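Local coordinates for protein cytochrome c (Pseudomonas aeruginosa, PDB 6RTE) that oxidises dihydro-heme d1 to heme d1 late in the biosynthesis of that cofactor, through an eight-bladed beta-propeller joined to a heme c-binding domain, at residues L244-A249 with K301-K306; A272-P277 with V283-D288; H290-L295 with E337-D342; F317-S320 with Y325-G328. One frame throughout, in Å; residues are numbered along the deposited sequence.

Contact 1: residues L244-A249 with K301-K306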
loop_
_atom_site.group_PDB
_atom_site.type_symbol
_atom_site.label_atom_id
_atom_site.label_comp_id
_atom_site.label_asym_id
_atom_site.label_seq_id
_atom_site.Cartn_x
_atom_site.Cartn_y
_atom_site.Cartn_z
ATOM N N LEU A 244 1.977 -16.011 -4.863
ATOM C CA LEU A 244 1.136 -15.085 -5.604
ATOM C C LEU A 244 -0.214 -15.746 -5.810
ATOM O O LEU A 244 -0.294 -16.956 -6.065
ATOM C CB LEU A 244 1.741 -14.737 -6.969
ATOM C CG LEU A 244 3.121 -14.063 -6.965
ATOM C CD1 LEU A 244 3.789 -14.265 -8.318
ATOM C CD2 LEU A 244 2.994 -12.580 -6.644
ATOM N N VAL A 245 -1.284 -14.963 -5.711
ATOM C CA VAL A 245 -2.625 -15.472 -5.978
ATOM C C VAL A 245 -3.211 -14.652 -7.124
ATOM O O VAL A 245 -3.297 -13.420 -7.042
ATOM C CB VAL A 245 -3.511 -15.431 -4.725
ATOM C CG1 VAL A 245 -4.943 -15.765 -5.049
ATOM C CG2 VAL A 245 -2.963 -16.415 -3.658
ATOM N N LEU A 246 -3.574 -15.345 -8.200
ATOM C CA LEU A 246 -4.127 -14.748 -9.402
ATOM C C LEU A 246 -5.648 -14.891 -9.365
ATOM O O LEU A 246 -6.169 -16.007 -9.255
ATOM C CB LEU A 246 -3.559 -15.428 -10.644
ATOM C CG LEU A 246 -4.060 -14.917 -12.001
ATOM C CD1 LEU A 246 -3.663 -13.465 -12.194
ATOM C CD2 LEU A 246 -3.517 -15.776 -13.127
ATOM N N LEU A 247 -6.346 -13.764 -9.469
ATOM C CA LEU A 247 -7.797 -13.710 -9.400
ATOM C C LEU A 247 -8.344 -13.102 -10.695
ATOM O O LEU A 247 -7.671 -12.309 -11.359
ATOM C CB LEU A 247 -8.267 -12.867 -8.205
ATOM C CG LEU A 247 -7.730 -13.201 -6.810
ATOM C CD1 LEU A 247 -8.121 -12.112 -5.792
ATOM C CD2 LEU A 247 -8.245 -14.551 -6.342
ATOM N N ASP A 248 -9.567 -13.498 -11.046
ATOM C CA ASP A 248 -10.323 -12.833 -12.099
ATOM C C ASP A 248 -10.823 -11.489 -11.564
ATOM O O ASP A 248 -11.516 -11.433 -10.540
ATOM C CB ASP A 248 -11.480 -13.722 -12.552
ATOM C CG ASP A 248 -12.224 -13.172 -13.774
ATOM O OD1 ASP A 248 -12.502 -11.951 -13.819
ATOM O OD2 ASP A 248 -12.537 -13.965 -14.689
ATOM N N ALA A 249 -10.432 -10.402 -12.231
ATOM C CA ALA A 249 -10.736 -9.058 -11.747
ATOM C C ALA A 249 -12.217 -8.679 -11.818
ATOM O O ALA A 249 -12.584 -7.627 -11.292
ATOM C CB ALA A 249 -9.935 -8.038 -12.554
ATOM N N LYS A 301 -3.815 -15.651 -19.069
ATOM C CA LYS A 301 -3.652 -15.619 -17.621
ATOM C C LYS A 301 -2.162 -15.746 -17.271
ATOM O O LYS A 301 -1.489 -16.668 -17.765
ATOM C CB LYS A 301 -4.465 -16.731 -16.955
ATOM C CG LYS A 301 -4.272 -18.102 -17.555
ATOM C CD LYS A 301 -5.090 -19.140 -16.812
ATOM C CE LYS A 301 -4.904 -20.528 -17.425
ATOM N NZ LYS A 301 -5.696 -21.550 -16.692
ATOM N N PRO A 302 -1.604 -14.807 -16.501
ATOM C CA PRO A 302 -0.155 -14.812 -16.264
ATOM C C PRO A 302 0.230 -15.794 -15.163
ATOM O O PRO A 302 0.273 -15.435 -13.987
ATOM C CB PRO A 302 0.139 -13.358 -15.870
ATOM C CG PRO A 302 -1.139 -12.870 -15.250
ATOM C CD PRO A 302 -2.259 -13.588 -15.979
ATOM N N VAL A 303 0.497 -17.041 -15.538
ATOM C CA VAL A 303 0.728 -18.100 -14.565
ATOM C C VAL A 303 2.144 -18.654 -14.624
ATOM O O VAL A 303 2.475 -19.542 -13.834
ATOM C CB VAL A 303 -0.301 -19.238 -14.725
ATOM C CG1 VAL A 303 -1.707 -18.749 -14.338
ATOM C CG2 VAL A 303 -0.300 -19.775 -16.147
ATOM N N ALA A 304 2.998 -18.144 -15.505
ATOM C CA ALA A 304 4.363 -18.655 -15.645
ATOM C C ALA A 304 5.368 -17.514 -15.567
ATOM O O ALA A 304 5.411 -16.668 -16.485
ATOM C CB ALA A 304 4.518 -19.420 -16.958
ATOM N N PRO A 305 6.192 -17.443 -14.523
ATOM C CA PRO A 305 7.125 -16.317 -14.412
ATOM C C PRO A 305 8.337 -16.449 -15.318
ATOM O O PRO A 305 8.875 -17.542 -15.531
ATOM C CB PRO A 305 7.548 -16.359 -12.939
ATOM C CG PRO A 305 7.466 -17.777 -12.578
ATOM C CD PRO A 305 6.273 -18.331 -13.350
ATOM N N LYS A 306 8.761 -15.316 -15.851
ATOM C CA LYS A 306 10.096 -15.166 -16.417
ATOM C C LYS A 306 11.020 -14.763 -15.267
ATOM O O LYS A 306 10.797 -13.729 -14.626
ATOM C CB LYS A 306 10.100 -14.126 -17.533
ATOM C CG LYS A 306 11.433 -13.941 -18.196
ATOM C CD LYS A 306 11.409 -12.789 -19.189
ATOM C CE LYS A 306 12.804 -12.518 -19.724
ATOM N NZ LYS A 306 12.848 -11.300 -20.587
#

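Contact 2: residues A272-P277 with V283-D288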
loop_
_atom_site.group_PDB
_atom_site.type_symbol
_atom_site.label_atom_id
_atom_site.label_comp_id
_atom_site.label_asym_id
_atom_site.label_seq_id
_atom_site.Cartn_x
_atom_site.Cartn_y
_atom_site.Cartn_z
ATOM N N ALA A 272 6.340 -7.358 -3.022
ATOM C CA ALA A 272 5.359 -6.478 -3.655
ATOM C C ALA A 272 5.142 -6.914 -5.097
ATOM O O ALA A 272 6.053 -7.452 -5.739
ATOM C CB ALA A 272 5.821 -5.012 -3.610
ATOM N N VAL A 273 3.922 -6.657 -5.605
ATOM C CA VAL A 273 3.573 -6.892 -6.997
ATOM C C VAL A 273 3.282 -5.545 -7.645
ATOM O O VAL A 273 2.765 -4.629 -7.001
ATOM C CB VAL A 273 2.364 -7.847 -7.138
ATOM C CG1 VAL A 273 2.707 -9.222 -6.552
ATOM C CG2 VAL A 273 1.110 -7.287 -6.448
ATOM N N TYR A 274 3.641 -5.422 -8.926
ATOM C CA TYR A 274 3.461 -4.191 -9.683
ATOM C C TYR A 274 2.984 -4.530 -11.092
ATOM O O TYR A 274 3.242 -5.618 -11.609
ATOM C CB TYR A 274 4.758 -3.380 -9.790
ATOM C CG TYR A 274 5.529 -3.204 -8.492
ATOM C CD1 TYR A 274 6.472 -4.148 -8.087
ATOM C CD2 TYR A 274 5.320 -2.103 -7.685
ATOM C CE1 TYR A 274 7.188 -3.994 -6.900
ATOM C CE2 TYR A 274 6.028 -1.935 -6.493
ATOM C CZ TYR A 274 6.961 -2.881 -6.112
ATOM O OH TYR A 274 7.664 -2.720 -4.936
ATOM N N THR A 275 2.306 -3.569 -11.714
ATOM C CA THR A 275 1.914 -3.658 -13.116
ATOM C C THR A 275 2.836 -2.790 -13.954
ATOM O O THR A 275 3.177 -1.672 -13.558
ATOM C CB THR A 275 0.464 -3.218 -13.302
ATOM O OG1 THR A 275 -0.379 -4.038 -12.480
ATOM C CG2 THR A 275 0.012 -3.323 -14.809
ATOM N N ALA A 276 3.246 -3.314 -15.109
ATOM C CA ALA A 276 4.078 -2.597 -16.076
ATOM C C ALA A 276 3.285 -2.490 -17.374
ATOM O O ALA A 276 3.395 -3.365 -18.249
ATOM C CB ALA A 276 5.408 -3.306 -16.297
ATOM N N PRO A 277 2.490 -1.438 -17.552
ATOM C CA PRO A 277 1.471 -1.442 -18.617
ATOM C C PRO A 277 2.066 -1.585 -20.007
ATOM O O PRO A 277 1.537 -2.367 -20.810
ATOM C CB PRO A 277 0.757 -0.095 -18.432
ATOM C CG PRO A 277 0.890 0.168 -16.957
ATOM C CD PRO A 277 2.276 -0.325 -16.607
ATOM N N VAL A 283 5.207 -7.404 -12.517
ATOM C CA VAL A 283 6.577 -7.520 -12.033
ATOM C C VAL A 283 6.503 -7.771 -10.528
ATOM O O VAL A 283 5.758 -7.082 -9.822
ATOM C CB VAL A 283 7.404 -6.261 -12.343
ATOM C CG1 VAL A 283 8.783 -6.368 -11.724
ATOM C CG2 VAL A 283 7.512 -6.019 -13.864
ATOM N N VAL A 284 7.257 -8.761 -10.051
ATOM C CA VAL A 284 7.145 -9.250 -8.684
ATOM C C VAL A 284 8.502 -9.145 -7.995
ATOM O O VAL A 284 9.511 -9.655 -8.506
ATOM C CB VAL A 284 6.632 -10.706 -8.647
ATOM C CG1 VAL A 284 6.509 -11.205 -7.206
ATOM C CG2 VAL A 284 5.288 -10.807 -9.379
ATOM N N ALA A 285 8.513 -8.508 -6.826
ATOM C CA ALA A 285 9.682 -8.437 -5.960
ATOM C C ALA A 285 9.605 -9.546 -4.920
ATOM O O ALA A 285 8.591 -9.672 -4.227
ATOM C CB ALA A 285 9.768 -7.085 -5.262
ATOM N N LEU A 286 10.666 -10.341 -4.823
ATOM C CA LEU A 286 10.731 -11.471 -3.897
ATOM C C LEU A 286 11.656 -11.164 -2.722
ATOM O O LEU A 286 12.803 -10.745 -2.902
ATOM C CB LEU A 286 11.210 -12.736 -4.616
ATOM C CG LEU A 286 10.239 -13.220 -5.686
ATOM C CD1 LEU A 286 10.832 -14.385 -6.455
ATOM C CD2 LEU A 286 8.872 -13.613 -5.075
ATOM N N LYS A 287 11.158 -11.433 -1.516
ATOM C CA LYS A 287 11.839 -11.020 -0.294
ATOM C C LYS A 287 13.095 -11.841 -0.023
ATOM O O LYS A 287 14.108 -11.295 0.433
ATOM C CB LYS A 287 10.854 -11.147 0.875
ATOM C CG LYS A 287 11.224 -10.432 2.128
ATOM C CD LYS A 287 11.193 -8.940 1.929
ATOM C CE LYS A 287 11.650 -8.244 3.191
ATOM N NZ LYS A 287 12.228 -6.917 2.879
ATOM N N ASP A 288 13.065 -13.147 -0.296
ATOM C CA ASP A 288 14.013 -14.074 0.325
ATOM C C ASP A 288 14.858 -14.870 -0.655
ATOM O O ASP A 288 15.618 -15.746 -0.227
ATOM C CB ASP A 288 13.257 -15.043 1.237
ATOM C CG ASP A 288 12.433 -14.326 2.252
ATOM O OD1 ASP A 288 13.024 -13.561 3.041
ATOM O OD2 ASP A 288 11.199 -14.499 2.233
#

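Contact 3: residues H290-L295 with E337-D342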
loop_
_atom_site.group_PDB
_atom_site.type_symbol
_atom_site.label_atom_id
_atom_site.label_comp_id
_atom_site.label_asym_id
_atom_site.label_seq_id
_atom_site.Cartn_x
_atom_site.Cartn_y
_atom_site.Cartn_z
ATOM N N HIS A 290 17.241 -14.649 -4.590
ATOM C CA HIS A 290 17.935 -13.773 -5.532
ATOM C C HIS A 290 17.307 -13.810 -6.914
ATOM O O HIS A 290 18.003 -13.996 -7.913
ATOM C CB HIS A 290 19.404 -14.169 -5.609
ATOM C CG HIS A 290 20.119 -14.034 -4.313
ATOM N ND1 HIS A 290 20.944 -12.971 -4.030
ATOM C CD2 HIS A 290 20.113 -14.815 -3.206
ATOM C CE1 HIS A 290 21.440 -13.114 -2.814
ATOM N NE2 HIS A 290 20.948 -14.223 -2.292
ATOM N N GLU A 291 15.986 -13.617 -6.967
ATOM C CA GLU A 291 15.241 -13.585 -8.216
ATOM C C GLU A 291 14.226 -12.460 -8.167
ATOM O O GLU A 291 13.703 -12.114 -7.105
ATOM C CB GLU A 291 14.478 -14.891 -8.482
ATOM C CG GLU A 291 15.274 -15.961 -9.167
ATOM C CD GLU A 291 14.488 -17.242 -9.360
ATOM O OE1 GLU A 291 13.227 -17.209 -9.338
ATOM O OE2 GLU A 291 15.145 -18.280 -9.535
ATOM N N LEU A 292 13.946 -11.895 -9.329
ATOM C CA LEU A 292 12.733 -11.115 -9.522
ATOM C C LEU A 292 12.020 -11.692 -10.737
ATOM O O LEU A 292 12.643 -12.308 -11.610
ATOM C CB LEU A 292 13.008 -9.624 -9.685
ATOM C CG LEU A 292 13.680 -9.090 -10.943
ATOM C CD1 LEU A 292 12.644 -8.744 -11.988
ATOM C CD2 LEU A 292 14.518 -7.871 -10.602
ATOM N N TRP A 293 10.705 -11.520 -10.753
ATOM C CA TRP A 293 9.843 -12.179 -11.731
ATOM C C TRP A 293 9.130 -11.137 -12.579
ATOM O O TRP A 293 8.732 -10.075 -12.076
ATOM C CB TRP A 293 8.803 -13.053 -11.036
ATOM C CG TRP A 293 9.300 -14.325 -10.405
ATOM C CD1 TRP A 293 10.595 -14.782 -10.331
ATOM C CD2 TRP A 293 8.490 -15.313 -9.761
ATOM N NE1 TRP A 293 10.627 -15.987 -9.681
ATOM C CE2 TRP A 293 9.352 -16.341 -9.324
ATOM C CE3 TRP A 293 7.116 -15.431 -9.517
ATOM C CZ2 TRP A 293 8.884 -17.472 -8.656
ATOM C CZ3 TRP A 293 6.651 -16.557 -8.850
ATOM C CH2 TRP A 293 7.529 -17.560 -8.427
ATOM N N GLU A 294 8.982 -11.438 -13.866
ATOM C CA GLU A 294 8.002 -10.782 -14.722
ATOM C C GLU A 294 7.014 -11.848 -15.176
ATOM O O GLU A 294 7.425 -12.942 -15.586
ATOM C CB GLU A 294 8.662 -10.103 -15.926
ATOM C CG GLU A 294 7.702 -9.292 -16.779
ATOM C CD GLU A 294 8.391 -8.531 -17.899
ATOM O OE1 GLU A 294 9.565 -8.841 -18.214
ATOM O OE2 GLU A 294 7.759 -7.614 -18.468
ATOM N N LEU A 295 5.725 -11.541 -15.076
ATOM C CA LEU A 295 4.661 -12.447 -15.500
ATOM C C LEU A 295 3.854 -11.783 -16.614
ATOM O O LEU A 295 2.934 -10.990 -16.326
ATOM C CB LEU A 295 3.759 -12.805 -14.325
ATOM C CG LEU A 295 4.383 -13.686 -13.233
ATOM C CD1 LEU A 295 5.124 -12.837 -12.188
ATOM C CD2 LEU A 295 3.331 -14.524 -12.559
ATOM N N GLU A 337 19.926 0.106 -7.206
ATOM C CA GLU A 337 20.396 -0.758 -8.284
ATOM C C GLU A 337 19.491 -0.571 -9.490
ATOM O O GLU A 337 18.267 -0.737 -9.383
ATOM C CB GLU A 337 20.405 -2.225 -7.848
ATOM C CG GLU A 337 21.323 -2.530 -6.673
ATOM C CD GLU A 337 22.796 -2.503 -7.055
ATOM O OE1 GLU A 337 23.118 -2.815 -8.220
ATOM O OE2 GLU A 337 23.633 -2.167 -6.189
ATOM N N VAL A 338 20.084 -0.231 -10.632
ATOM C CA VAL A 338 19.345 -0.059 -11.880
ATOM C C VAL A 338 19.497 -1.328 -12.706
ATOM O O VAL A 338 20.606 -1.677 -13.127
ATOM C CB VAL A 338 19.831 1.168 -12.665
ATOM C CG1 VAL A 338 18.996 1.349 -13.933
ATOM C CG2 VAL A 338 19.756 2.416 -11.803
ATOM N N ILE A 339 18.383 -2.007 -12.946
ATOM C CA ILE A 339 18.342 -3.224 -13.747
ATOM C C ILE A 339 17.549 -2.943 -15.013
ATOM O O ILE A 339 16.542 -2.226 -14.975
ATOM C CB ILE A 339 17.710 -4.395 -12.962
ATOM C CG1 ILE A 339 18.674 -4.880 -11.876
ATOM C CG2 ILE A 339 17.317 -5.525 -13.914
ATOM C CD1 ILE A 339 18.099 -5.967 -10.987
ATOM N N GLU A 340 17.999 -3.505 -16.128
ATOM C CA GLU A 340 17.215 -3.506 -17.356
ATOM C C GLU A 340 16.281 -4.711 -17.330
ATOM O O GLU A 340 16.708 -5.823 -17.001
ATOM C CB GLU A 340 18.116 -3.548 -18.585
ATOM C CG GLU A 340 17.355 -3.376 -19.882
ATOM C CD GLU A 340 18.262 -3.133 -21.064
ATOM O OE1 GLU A 340 19.498 -3.216 -20.900
ATOM O OE2 GLU A 340 17.732 -2.855 -22.160
ATOM N N LEU A 341 15.010 -4.488 -17.675
ATOM C CA LEU A 341 13.995 -5.518 -17.460
ATOM C C LEU A 341 14.153 -6.680 -18.438
ATOM O O LEU A 341 14.136 -7.846 -18.031
ATOM C CB LEU A 341 12.595 -4.910 -17.568
ATOM C CG LEU A 341 11.893 -4.629 -16.240
ATOM C CD1 LEU A 341 10.471 -4.154 -16.481
ATOM C CD2 LEU A 341 11.880 -5.856 -15.337
ATOM N N ASP A 342 14.292 -6.382 -19.731
ATOM C CA ASP A 342 14.449 -7.424 -20.739
ATOM C C ASP A 342 15.524 -8.425 -20.340
ATOM O O ASP A 342 15.224 -9.568 -19.981
ATOM C CB ASP A 342 14.813 -6.819 -22.097
ATOM C CG ASP A 342 13.744 -5.900 -22.626
ATOM O OD1 ASP A 342 12.587 -6.024 -22.176
ATOM O OD2 ASP A 342 14.063 -5.060 -23.492
HETATM O O HOH W 1 12.021 -9.676 -18.385
#

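Contact 4: residues F317-S320 with Y325-G328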
loop_
_atom_site.group_PDB
_atom_site.type_symbol
_atom_site.label_atom_id
_atom_site.label_comp_id
_atom_site.label_asym_id
_atom_site.label_seq_id
_atom_site.Cartn_x
_atom_site.Cartn_y
_atom_site.Cartn_z
ATOM N N PHE A 317 10.642 -1.677 -5.729
ATOM C CA PHE A 317 10.921 -1.283 -7.102
ATOM C C PHE A 317 10.356 0.103 -7.401
ATOM O O PHE A 317 9.267 0.458 -6.946
ATOM C CB PHE A 317 10.291 -2.265 -8.103
ATOM C CG PHE A 317 10.744 -3.696 -7.977
ATOM C CD1 PHE A 317 11.817 -4.066 -7.194
ATOM C CD2 PHE A 317 10.073 -4.684 -8.681
ATOM C CE1 PHE A 317 12.195 -5.410 -7.115
ATOM C CE2 PHE A 317 10.456 -6.004 -8.611
ATOM C CZ PHE A 317 11.522 -6.367 -7.836
ATOM N N SER A 318 11.102 0.879 -8.187
ATOM C CA SER A 318 10.554 1.980 -8.970
ATOM C C SER A 318 10.844 1.717 -10.446
ATOM O O SER A 318 11.849 1.089 -10.788
ATOM C CB SER A 318 11.147 3.330 -8.558
ATOM O OG SER A 318 10.807 4.331 -9.507
ATOM N N PHE A 319 9.963 2.196 -11.318
ATOM C CA PHE A 319 10.108 2.005 -12.756
ATOM C C PHE A 319 10.412 3.327 -13.444
ATOM O O PHE A 319 9.839 4.364 -13.106
ATOM C CB PHE A 319 8.844 1.388 -13.360
ATOM C CG PHE A 319 8.567 -0.005 -12.871
ATOM C CD1 PHE A 319 9.133 -1.099 -13.504
ATOM C CD2 PHE A 319 7.767 -0.216 -11.765
ATOM C CE1 PHE A 319 8.893 -2.380 -13.053
ATOM C CE2 PHE A 319 7.524 -1.503 -11.300
ATOM C CZ PHE A 319 8.088 -2.584 -11.948
ATOM N N SER A 320 11.333 3.284 -14.407
ATOM C CA SER A 320 11.555 4.428 -15.268
ATOM C C SER A 320 10.280 4.718 -16.056
ATOM O O SER A 320 9.410 3.848 -16.195
ATOM C CB SER A 320 12.731 4.170 -16.211
ATOM O OG SER A 320 12.581 2.955 -16.921
ATOM N N TYR A 325 13.599 0.266 -17.415
ATOM C CA TYR A 325 14.502 0.092 -16.293
ATOM C C TYR A 325 13.726 -0.007 -14.990
ATOM O O TYR A 325 12.674 0.615 -14.812
ATOM C CB TYR A 325 15.517 1.234 -16.204
ATOM C CG TYR A 325 16.384 1.310 -17.430
ATOM C CD1 TYR A 325 17.468 0.456 -17.588
ATOM C CD2 TYR A 325 16.106 2.216 -18.443
ATOM C CE1 TYR A 325 18.254 0.513 -18.714
ATOM C CE2 TYR A 325 16.888 2.281 -19.572
ATOM C CZ TYR A 325 17.960 1.428 -19.706
ATOM O OH TYR A 325 18.741 1.492 -20.836
ATOM N N LEU A 326 14.275 -0.808 -14.091
ATOM C CA LEU A 326 13.742 -1.017 -12.756
ATOM C C LEU A 326 14.780 -0.530 -11.764
ATOM O O LEU A 326 15.951 -0.909 -11.851
ATOM C CB LEU A 326 13.406 -2.496 -12.567
ATOM C CG LEU A 326 12.992 -3.054 -11.215
ATOM C CD1 LEU A 326 12.238 -4.353 -11.458
ATOM C CD2 LEU A 326 14.204 -3.297 -10.334
ATOM N N LEU A 327 14.366 0.343 -10.853
ATOM C CA LEU A 327 15.238 0.858 -9.809
ATOM C C LEU A 327 14.829 0.212 -8.492
ATOM O O LEU A 327 13.694 0.393 -8.033
ATOM C CB LEU A 327 15.163 2.378 -9.711
ATOM C CG LEU A 327 15.663 3.156 -10.931
ATOM C CD1 LEU A 327 14.625 3.155 -12.051
ATOM C CD2 LEU A 327 16.032 4.575 -10.538
ATOM N N GLY A 328 15.747 -0.545 -7.896
ATOM C CA GLY A 328 15.467 -1.236 -6.663
ATOM C C GLY A 328 16.503 -0.923 -5.602
ATOM O O GLY A 328 17.609 -0.457 -5.884
#

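Contact 1: residues L244-A249 with K301-K306
Leu246 carries this contact alone on its side, driving both methyl groups against the turn at Lys301, Pro302 and Val303. CG lies anti to the backbone N (chi1 179°), which points the branch at the loop, and its two methyls divide the work. CD2 is the busier: it lies 3.7 Å from Val303 CG1 and 3.8 Å from Pro302 CD, and it also reaches Lys301 CB at 4.1 Å, one methyl shared among three residues. CD1 rests on the proline ring, 4.0 Å from Pro302 CG. The leucine branch meets the valine at about a right angle and the proline at a slant. Pro302 is the centre of an inverse gamma turn, which brings Lys301 O within 3.0 Å of Val303 N and presents the ring and the valine together. Pro302 O is buried without a polar partner in the model. Trp233 and Val255 thicken the tight part, each touching Leu246 and Lys301.

Away from this cluster the contact soon becomes loose. The Leu246 and Val303 CA atoms are the closest such pair, yet they stand 7.8 Å apart, and the backbones do not bond. Beyond its CB, Lys301 turns outward as an extended, exposed chain, passing near a butanediol molecule probably left from crystallisation. The arrangement is blade-to-blade packing in a beta-propeller: a side chain of strand 243-248 in one four-stranded sheet meets the loop that links strands 291-296 and 306-309 of the next.

Contact 2: residues A272-P277 with V283-D288
Tyr274 and Val283 exchange two backbone hydrogen bonds, and Ala272 pairs with Ala285 two residues further along. Val283 N gives to Tyr274 O at 2.8 Å, with the donor lying 28° off the carbonyl plane. In return Tyr274 N reaches Val283 O, a more bent bond with 144° at the hydrogen. Val283 O has further neighbours: Val273 CA brings it a CA-H...O contact at 3.6 Å, and Tyr274 CD1 stands 3.5 Å from it, which puts the oxygen at the edge of the phenol ring. In the other pair the two bonds are unequal. Ala285 N to Ala272 O is short and straight (2.9 Å, 170°), whereas Ala272 N to Ala285 O is a weak bond of 3.4 Å.

Between these pairs, Val273 and Val284 form a non-hydrogen-bonded pair whose N-H groups point outward and find partners there: Val273 N at Asn224 OD1, Val284 N at Trp293 O. Their side chains lie side by side, Val273 CG1 4.1 Å from Val284 CG2. On the opposite face Tyr274 CE1 passes 4.3 Å from Ala285 CB, and the phenol OH is hydrogen-bonded to Phe317 N.

The hairpin forms the first two strands of a four-stranded antiparallel propeller blade, strand 270-276 at its margin and strand 281-286 next to strand 291-296. Its Val273 face meets strand 221-227 of the preceding blade through Ala226, while Phe317 and Phe319 of strand 317-319, in the following blade, pack on the face of Tyr274 and Val283.

Contact 3: residues H290-L295 with E337-D342
Leu292 and Ile339 face each other from strands whose backbones stay well separated, Leu292 CA and Ile339 CA being 10.6 Å apart, a spacing that suits two sheets stacked through their side chains. Side chains reach in from both strands: Leu292 CD2 and Ile339 CD1 meet tip to tip at 4.1 Å. Having CG lodged between its backbone N and carbonyl carbon (chi1 70°), Leu292 also directs its other methyl, CD1, toward Leu341 CD2 at a looser 4.5 Å.

Beyond these hydrocarbons the contact turns polar. Glu294 is an extended chain, and one water donates both to its OE1 (2.6 Å) and to Leu341 O (2.8 Å), joining a carboxylate of one sheet to the backbone just beyond the end of strand 337-340. Glu294 OE2 is taken by Arg279 in a salt bridge and by Ser281 OG. Arg279 also pairs with Asp342 OD1, which lies 5.7 Å from Glu294 OE1.

On the far face of strand 291-295, Trp293 NE1 donates to Glu291 OE1 at 2.9 Å. The acceptor is only 1° out of the indole plane, which ties down the rotation of the ring, and Arg307 pairs with the same oxygen.

The chemistry is thus a small apolar junction bordered by a bridged pair of acids: the shared arginine should offset their repulsion and favour the charged form of Glu294, while the water lets two acceptors face each other across the blades.

Contact 4: residues F317-S320 with Y325-G328
Ser320 OG accepts a hydrogen bond from Tyr325 N at 2.9 Å and is also bonded to Asp322 OD1, within the turn that joins the two strands. A chi1 of 53° sets the hydroxyl between the serine's own N and carbonyl carbon, where it reaches across to the start of the second strand. Ser320 N completes the junction by donating to Tyr325 O at 3.0 Å.

Further along, Ser318 and Leu327 form a reciprocal pair, each N bonded to the other's O at 2.6 Å, both donors lying in the carbonyl planes. Ser318 OG turns elsewhere, to Tyr363 OH.

Phe319 and Leu326 share the other face of the sheet. Leu326 extends its branch opposite its backbone N (chi1 172°), which carries CD1 over one face of the Phe317 ring, 3.8 Å from the centroid and 21° off the normal, a CH-pi contact displaced toward the rim. Leu326 CD1 also lies 4.2 Å from Phe319 CE1, so one leucine methyl touches both phenylalanines.

This is an antiparallel hairpin of a propeller blade: strand 317-319 bonds to strand 325-330, which pairs in turn with strand 336-340.

How the contacts relate
Contacts 2 and 4 are buried hairpins within successive blades, held by backbone hydrogen bonds; contacts 1 and 3 join different blades through side chains instead. Contact 1 is apolar and partly open to solvent, whereas contact 3 is buried and adds a water and charged groups. The blade of residues 270-309 takes part in contacts 1, 2 and 3: Leu295 CD1 packs on Val284 CG2, and Lys306 N bonds to Glu294 O. Contact 4 lies in the same sheet as strand 336-340, with Leu326 N bonded to Ile339 O, and meets contact 2 where Phe317 packs on Val283. Leu244 packs on Val273, linking contacts 1 and 2, while contacts 1 and 4 do not touch.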